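Local coordinates for protein Baccell_00875 (Bacteroides cellulosilyticus DSM 14838, PDB 5NO8) that probably cleaves, as a polysaccharide lyase, the linkage between capping L-rhamnose and glucuronic acid in complex arabinogalactan proteins, at residues N383-R395 / W595-G607. Residues are numbered along the deposited sequence; the frame is centred on the assembly and turned at random.
Sequences NCNPVDRDEGAER and WDGHWFGKRELFG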
loop_
_atom_site.group_PDB
_atom_site.type_symbol
_atom_site.label_atom_id
_atom_site.label_comp_id
_atom_site.label_asym_id
_atom_site.label_seq_id
_atom_site.Cartn_x
_atom_site.Cartn_y
_atom_site.Cartn_z
ATOM N N ASN A 383 -6.961 -14.624 -19.631
ATOM C CA ASN A 383 -6.717 -13.515 -18.694
ATOM C C ASN A 383 -5.359 -12.855 -18.986
ATOM O O ASN A 383 -4.609 -13.323 -19.849
ATOM C CB ASN A 383 -6.854 -13.992 -17.224
ATOM C CG ASN A 383 -5.870 -15.102 -16.847
ATOM O OD1 ASN A 383 -4.660 -14.866 -16.730
ATOM N ND2 ASN A 383 -6.397 -16.309 -16.600
ATOM N N CYS A 384 -5.043 -11.778 -18.271
ATOM C CA CYS A 384 -3.843 -10.977 -18.571
ATOM C C CYS A 384 -2.498 -11.650 -18.210
ATOM O O CYS A 384 -1.466 -11.234 -18.742
ATOM C CB CYS A 384 -3.921 -9.611 -17.880
ATOM S SG CYS A 384 -3.687 -9.711 -16.084
ATOM N N ASN A 385 -2.497 -12.645 -17.302
ATOM C CA ASN A 385 -1.259 -13.385 -16.936
ATOM C C ASN A 385 -1.567 -14.714 -16.197
ATOM O O ASN A 385 -1.568 -14.758 -14.952
ATOM C CB ASN A 385 -0.309 -12.490 -16.099
ATOM C CG ASN A 385 1.159 -12.887 -16.240
ATOM O OD1 ASN A 385 1.652 -13.116 -17.348
ATOM N ND2 ASN A 385 1.867 -12.954 -15.116
ATOM N N PRO A 386 -1.828 -15.806 -16.963
ATOM C CA PRO A 386 -2.190 -17.114 -16.392
ATOM C C PRO A 386 -1.324 -17.586 -15.219
ATOM O O PRO A 386 -1.863 -18.132 -14.251
ATOM C CB PRO A 386 -2.028 -18.066 -17.577
ATOM C CG PRO A 386 -2.369 -17.225 -18.759
ATOM C CD PRO A 386 -1.860 -15.844 -18.444
ATOM N N VAL A 387 -0.011 -17.374 -15.299
ATOM C CA VAL A 387 0.918 -17.909 -14.291
ATOM C C VAL A 387 0.618 -17.348 -12.878
ATOM O O VAL A 387 0.839 -18.026 -11.872
ATOM C CB VAL A 387 2.398 -17.698 -14.711
ATOM C CG1 VAL A 387 2.806 -16.226 -14.647
ATOM C CG2 VAL A 387 3.337 -18.554 -13.870
ATOM N N ASP A 388 0.076 -16.135 -12.809
ATOM C CA ASP A 388 -0.260 -15.527 -11.522
ATOM C C ASP A 388 -1.624 -15.959 -10.958
ATOM O O ASP A 388 -2.016 -15.487 -9.883
ATOM C CB ASP A 388 -0.130 -14.003 -11.588
ATOM C CG ASP A 388 1.329 -13.534 -11.684
ATOM O OD1 ASP A 388 2.196 -14.067 -10.955
ATOM O OD2 ASP A 388 1.607 -12.631 -12.510
ATOM N N ARG A 389 -2.325 -16.858 -11.652
ATOM C CA ARG A 389 -3.581 -17.423 -11.172
ATOM C C ARG A 389 -3.494 -18.956 -11.145
ATOM O O ARG A 389 -4.522 -19.648 -11.186
ATOM C CB ARG A 389 -4.738 -16.948 -12.058
ATOM C CG ARG A 389 -4.935 -15.430 -12.043
ATOM C CD ARG A 389 -5.615 -14.892 -13.303
ATOM N NE ARG A 389 -5.806 -13.446 -13.175
ATOM C CZ ARG A 389 -4.859 -12.522 -13.352
ATOM N NH1 ARG A 389 -3.615 -12.871 -13.721
ATOM N NH2 ARG A 389 -5.153 -11.223 -13.163
ATOM N N ASP A 390 -2.268 -19.474 -11.032
ATOM C CA ASP A 390 -2.053 -20.905 -11.110
ATOM C C ASP A 390 -2.048 -21.529 -9.713
ATOM O O ASP A 390 -2.339 -20.853 -8.722
ATOM C CB ASP A 390 -0.808 -21.230 -11.996
ATOM C CG ASP A 390 0.545 -20.991 -11.321
ATOM O OD1 ASP A 390 0.685 -20.641 -10.119
ATOM O OD2 ASP A 390 1.549 -21.145 -12.065
ATOM N N GLU A 391 -1.728 -22.815 -9.656
ATOM C CA GLU A 391 -1.919 -23.656 -8.477
ATOM C C GLU A 391 -0.718 -23.719 -7.523
ATOM O O GLU A 391 -0.728 -24.498 -6.557
ATOM C CB GLU A 391 -2.345 -25.073 -8.949
ATOM C CG GLU A 391 -1.315 -25.810 -9.803
ATOM C CD GLU A 391 -1.492 -25.634 -11.308
ATOM O OE1 GLU A 391 -1.920 -24.537 -11.775
ATOM O OE2 GLU A 391 -1.168 -26.610 -12.042
ATOM N N GLY A 392 0.315 -22.905 -7.767
ATOM C CA GLY A 392 1.502 -22.870 -6.921
ATOM C C GLY A 392 1.901 -21.441 -6.608
ATOM O O GLY A 392 1.029 -20.561 -6.457
ATOM N N ALA A 393 3.209 -21.203 -6.537
ATOM C CA ALA A 393 3.776 -19.875 -6.300
ATOM C C ALA A 393 3.183 -19.240 -5.030
ATOM O O ALA A 393 3.216 -19.866 -3.967
ATOM C CB ALA A 393 3.605 -18.981 -7.533
ATOM N N GLU A 394 2.596 -18.050 -5.129
ATOM C CA GLU A 394 2.118 -17.367 -3.934
ATOM C C GLU A 394 0.970 -18.104 -3.237
ATOM O O GLU A 394 0.671 -17.785 -2.082
ATOM C CB GLU A 394 1.619 -15.952 -4.275
ATOM C CG GLU A 394 2.684 -14.907 -4.499
ATOM C CD GLU A 394 3.246 -14.852 -5.911
ATOM O OE1 GLU A 394 3.030 -15.783 -6.741
ATOM O OE2 GLU A 394 3.924 -13.838 -6.185
ATOM N N ARG A 395 0.292 -19.017 -3.933
ATOM C CA ARG A 395 -0.790 -19.826 -3.317
ATOM C C ARG A 395 -0.291 -20.772 -2.209
ATOM O O ARG A 395 -1.099 -21.247 -1.403
ATOM C CB ARG A 395 -1.581 -20.619 -4.359
ATOM C CG ARG A 395 -2.751 -19.907 -5.036
ATOM C CD ARG A 395 -2.368 -18.627 -5.748
ATOM N NE ARG A 395 -1.469 -18.884 -6.878
ATOM C CZ ARG A 395 -0.802 -17.944 -7.542
ATOM N NH1 ARG A 395 -0.936 -16.648 -7.217
ATOM N NH2 ARG A 395 0.010 -18.295 -8.543
ATOM N N TRP A 595 0.121 -2.280 -8.191
ATOM C CA TRP A 595 0.086 -3.127 -9.401
ATOM C C TRP A 595 -0.546 -4.516 -9.261
ATOM O O TRP A 595 -0.866 -5.146 -10.271
ATOM C CB TRP A 595 1.523 -3.260 -9.942
ATOM C CG TRP A 595 2.435 -3.789 -8.928
ATOM C CD1 TRP A 595 2.699 -5.099 -8.656
ATOM C CD2 TRP A 595 3.187 -3.023 -8.001
ATOM N NE1 TRP A 595 3.580 -5.187 -7.610
ATOM C CE2 TRP A 595 3.875 -3.924 -7.174
ATOM C CE3 TRP A 595 3.340 -1.659 -7.783
ATOM C CZ2 TRP A 595 4.709 -3.498 -6.157
ATOM C CZ3 TRP A 595 4.152 -1.239 -6.768
ATOM C CH2 TRP A 595 4.822 -2.155 -5.958
ATOM N N ASP A 596 -0.772 -5.001 -8.043
ATOM C CA ASP A 596 -1.170 -6.401 -7.887
ATOM C C ASP A 596 -2.590 -6.697 -8.323
ATOM O O ASP A 596 -2.895 -7.844 -8.640
ATOM C CB ASP A 596 -0.916 -6.883 -6.453
ATOM C CG ASP A 596 0.552 -6.998 -6.153
ATOM O OD1 ASP A 596 1.173 -7.882 -6.786
ATOM O OD2 ASP A 596 1.095 -6.197 -5.341
ATOM N N GLY A 597 -3.462 -5.686 -8.340
ATOM C CA GLY A 597 -4.791 -5.852 -8.904
ATOM C C GLY A 597 -4.781 -6.291 -10.354
ATOM O O GLY A 597 -5.685 -7.003 -10.799
ATOM N N HIS A 598 -3.762 -5.856 -11.093
ATOM C CA HIS A 598 -3.635 -6.237 -12.489
ATOM C C HIS A 598 -3.210 -7.707 -12.627
ATOM O O HIS A 598 -3.855 -8.488 -13.327
ATOM C CB HIS A 598 -2.620 -5.366 -13.241
ATOM C CG HIS A 598 -2.521 -5.733 -14.689
ATOM N ND1 HIS A 598 -3.494 -5.396 -15.609
ATOM C CD2 HIS A 598 -1.615 -6.493 -15.359
ATOM C CE1 HIS A 598 -3.173 -5.904 -16.791
ATOM N NE2 HIS A 598 -2.035 -6.571 -16.665
ATOM N N TRP A 599 -2.117 -8.050 -11.969
ATOM C CA TRP A 599 -1.466 -9.361 -12.159
ATOM C C TRP A 599 -2.216 -10.497 -11.467
ATOM O O TRP A 599 -2.154 -11.631 -11.925
ATOM C CB TRP A 599 -0.024 -9.326 -11.659
ATOM C CG TRP A 599 0.789 -8.256 -12.294
ATOM C CD1 TRP A 599 1.239 -7.100 -11.705
ATOM C CD2 TRP A 599 1.246 -8.226 -13.649
ATOM N NE1 TRP A 599 1.934 -6.348 -12.619
ATOM C CE2 TRP A 599 1.968 -7.015 -13.816
ATOM C CE3 TRP A 599 1.121 -9.107 -14.739
ATOM C CZ2 TRP A 599 2.560 -6.650 -15.045
ATOM C CZ3 TRP A 599 1.710 -8.748 -15.969
ATOM C CH2 TRP A 599 2.417 -7.522 -16.107
ATOM N N PHE A 600 -2.903 -10.194 -10.365
ATOM C CA PHE A 600 -3.546 -11.224 -9.525
ATOM C C PHE A 600 -5.069 -11.197 -9.470
ATOM O O PHE A 600 -5.689 -12.215 -9.167
ATOM C CB PHE A 600 -2.952 -11.143 -8.122
ATOM C CG PHE A 600 -1.495 -11.487 -8.084
ATOM C CD1 PHE A 600 -0.527 -10.522 -8.306
ATOM C CD2 PHE A 600 -1.084 -12.801 -7.882
ATOM C CE1 PHE A 600 0.817 -10.849 -8.297
ATOM C CE2 PHE A 600 0.256 -13.127 -7.870
ATOM C CZ PHE A 600 1.209 -12.155 -8.097
ATOM N N GLY A 601 -5.690 -10.067 -9.795
ATOM C CA GLY A 601 -7.123 -9.898 -9.588
ATOM C C GLY A 601 -7.961 -10.280 -10.777
ATOM O O GLY A 601 -7.465 -10.317 -11.922
ATOM N N LYS A 602 -9.236 -10.533 -10.520
ATOM C CA LYS A 602 -10.219 -10.722 -11.571
ATOM C C LYS A 602 -10.408 -9.479 -12.451
ATOM O O LYS A 602 -10.587 -9.601 -13.666
ATOM C CB LYS A 602 -11.589 -11.073 -10.990
ATOM C CG LYS A 602 -12.553 -11.564 -12.068
ATOM C CD LYS A 602 -13.829 -12.101 -11.459
ATOM C CE LYS A 602 -14.698 -12.814 -12.477
ATOM N NZ LYS A 602 -16.060 -13.022 -11.910
ATOM N N ARG A 603 -10.411 -8.297 -11.836
ATOM C CA ARG A 603 -10.708 -7.049 -12.567
ATOM C C ARG A 603 -9.504 -6.485 -13.325
ATOM O O ARG A 603 -9.666 -5.522 -14.106
ATOM C CB ARG A 603 -11.235 -5.998 -11.604
ATOM C CG ARG A 603 -12.546 -6.367 -10.930
ATOM C CD ARG A 603 -13.732 -6.447 -11.867
ATOM N NE ARG A 603 -14.917 -6.810 -11.080
ATOM C CZ ARG A 603 -15.597 -5.985 -10.270
ATOM N NH1 ARG A 603 -15.263 -4.690 -10.143
ATOM N NH2 ARG A 603 -16.642 -6.457 -9.594
ATOM N N GLU A 604 -8.313 -7.032 -13.041
ATOM C CA GLU A 604 -7.066 -6.729 -13.761
ATOM C C GLU A 604 -6.740 -5.226 -13.788
ATOM O O GLU A 604 -6.233 -4.703 -14.775
ATOM C CB GLU A 604 -7.118 -7.329 -15.176
ATOM C CG GLU A 604 -7.329 -8.845 -15.151
ATOM C CD GLU A 604 -7.304 -9.487 -16.532
ATOM O OE1 GLU A 604 -7.246 -8.756 -17.544
ATOM O OE2 GLU A 604 -7.338 -10.739 -16.599
ATOM N N LEU A 605 -7.049 -4.533 -12.698
ATOM C CA LEU A 605 -6.824 -3.080 -12.620
ATOM C C LEU A 605 -5.478 -2.747 -11.994
ATOM O O LEU A 605 -5.260 -3.021 -10.806
ATOM C CB LEU A 605 -7.911 -2.412 -11.779
ATOM C CG LEU A 605 -9.083 -1.711 -12.432
ATOM C CD1 LEU A 605 -9.917 -1.030 -11.349
ATOM C CD2 LEU A 605 -8.605 -0.670 -13.427
ATOM N N PHE A 606 -4.584 -2.125 -12.762
ATOM C CA PHE A 606 -3.465 -1.415 -12.176
ATOM C C PHE A 606 -4.033 -0.305 -11.296
ATOM O O PHE A 606 -5.158 0.138 -11.493
ATOM C CB PHE A 606 -2.571 -0.773 -13.240
ATOM C CG PHE A 606 -1.645 -1.730 -13.922
ATOM C CD1 PHE A 606 -0.529 -2.195 -13.269
ATOM C CD2 PHE A 606 -1.899 -2.161 -15.229
ATOM C CE1 PHE A 606 0.347 -3.081 -13.889
ATOM C CE2 PHE A 606 -1.027 -3.032 -15.862
ATOM C CZ PHE A 606 0.096 -3.501 -15.186
ATOM N N GLY A 607 -3.242 0.129 -10.342
ATOM C CA GLY A 607 -3.587 1.235 -9.467
ATOM C C GLY A 607 -3.433 0.889 -8.003
ATOM O O GLY A 607 -3.282 -0.292 -7.633
#
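His598 meets Cys384 through its ring: SG sits over one face, 3.9 Å from the centroid of the His598 ring, a sulfur-aromatic contact, while Phe606 covers the opposite face. His598 ND1 donates to Glu604 O, farther along the same segment, which fixes the turn of the ring. One residue on, Trp599 presents an edge, CE3 lying 3.9 Å from Asn385 CB, with amide and indole planes 75° apart. The Asn385 amide is tied in turn to Asp388, ND2 donating to OD2 at 2.6 Å. Phe600 then swings its ring, with CG anti to its carbonyl carbon (chi1 -65°), under the Asp388 side chain; CB of Asp388 rests over the face, 4.1 Å from the Phe600 ring centroid, a CH-pi contact. Arg395 NH1, bonded to Asn678, comes in at the edge of that ring, and Glu394 stands near CZ, its carboxylate salt-bridged to Arg447.

From His598 to Gly601 the backbone turns its carbonyls toward Arg389. Arg389 NH2 donates to His598 O at 3.0 Å and to Gly601 O at 2.8 Å, both near the guanidinium plane, and Trp599 O lies 2.6 Å from Arg389 NH1. An alanine in place of Arg389 would probably leave the carbonyls of His598 and Gly601 without this donor and let that backbone shift. Farther along, Glu604 OE2 accepts from Cys384 N at 3.0 Å, met from above the carboxylate plane; that oxygen also lies over a guanidinium face of Arg389, where only charge can act. The contact thus pins the loop between strand 375-376 and helix 396-409 against 595-607, its cation bonded to neutral carbonyls near the C-terminal side of helix 596-600, probably a favourable place for positive charge, which the Glu604 carboxylate is likely to offset in part.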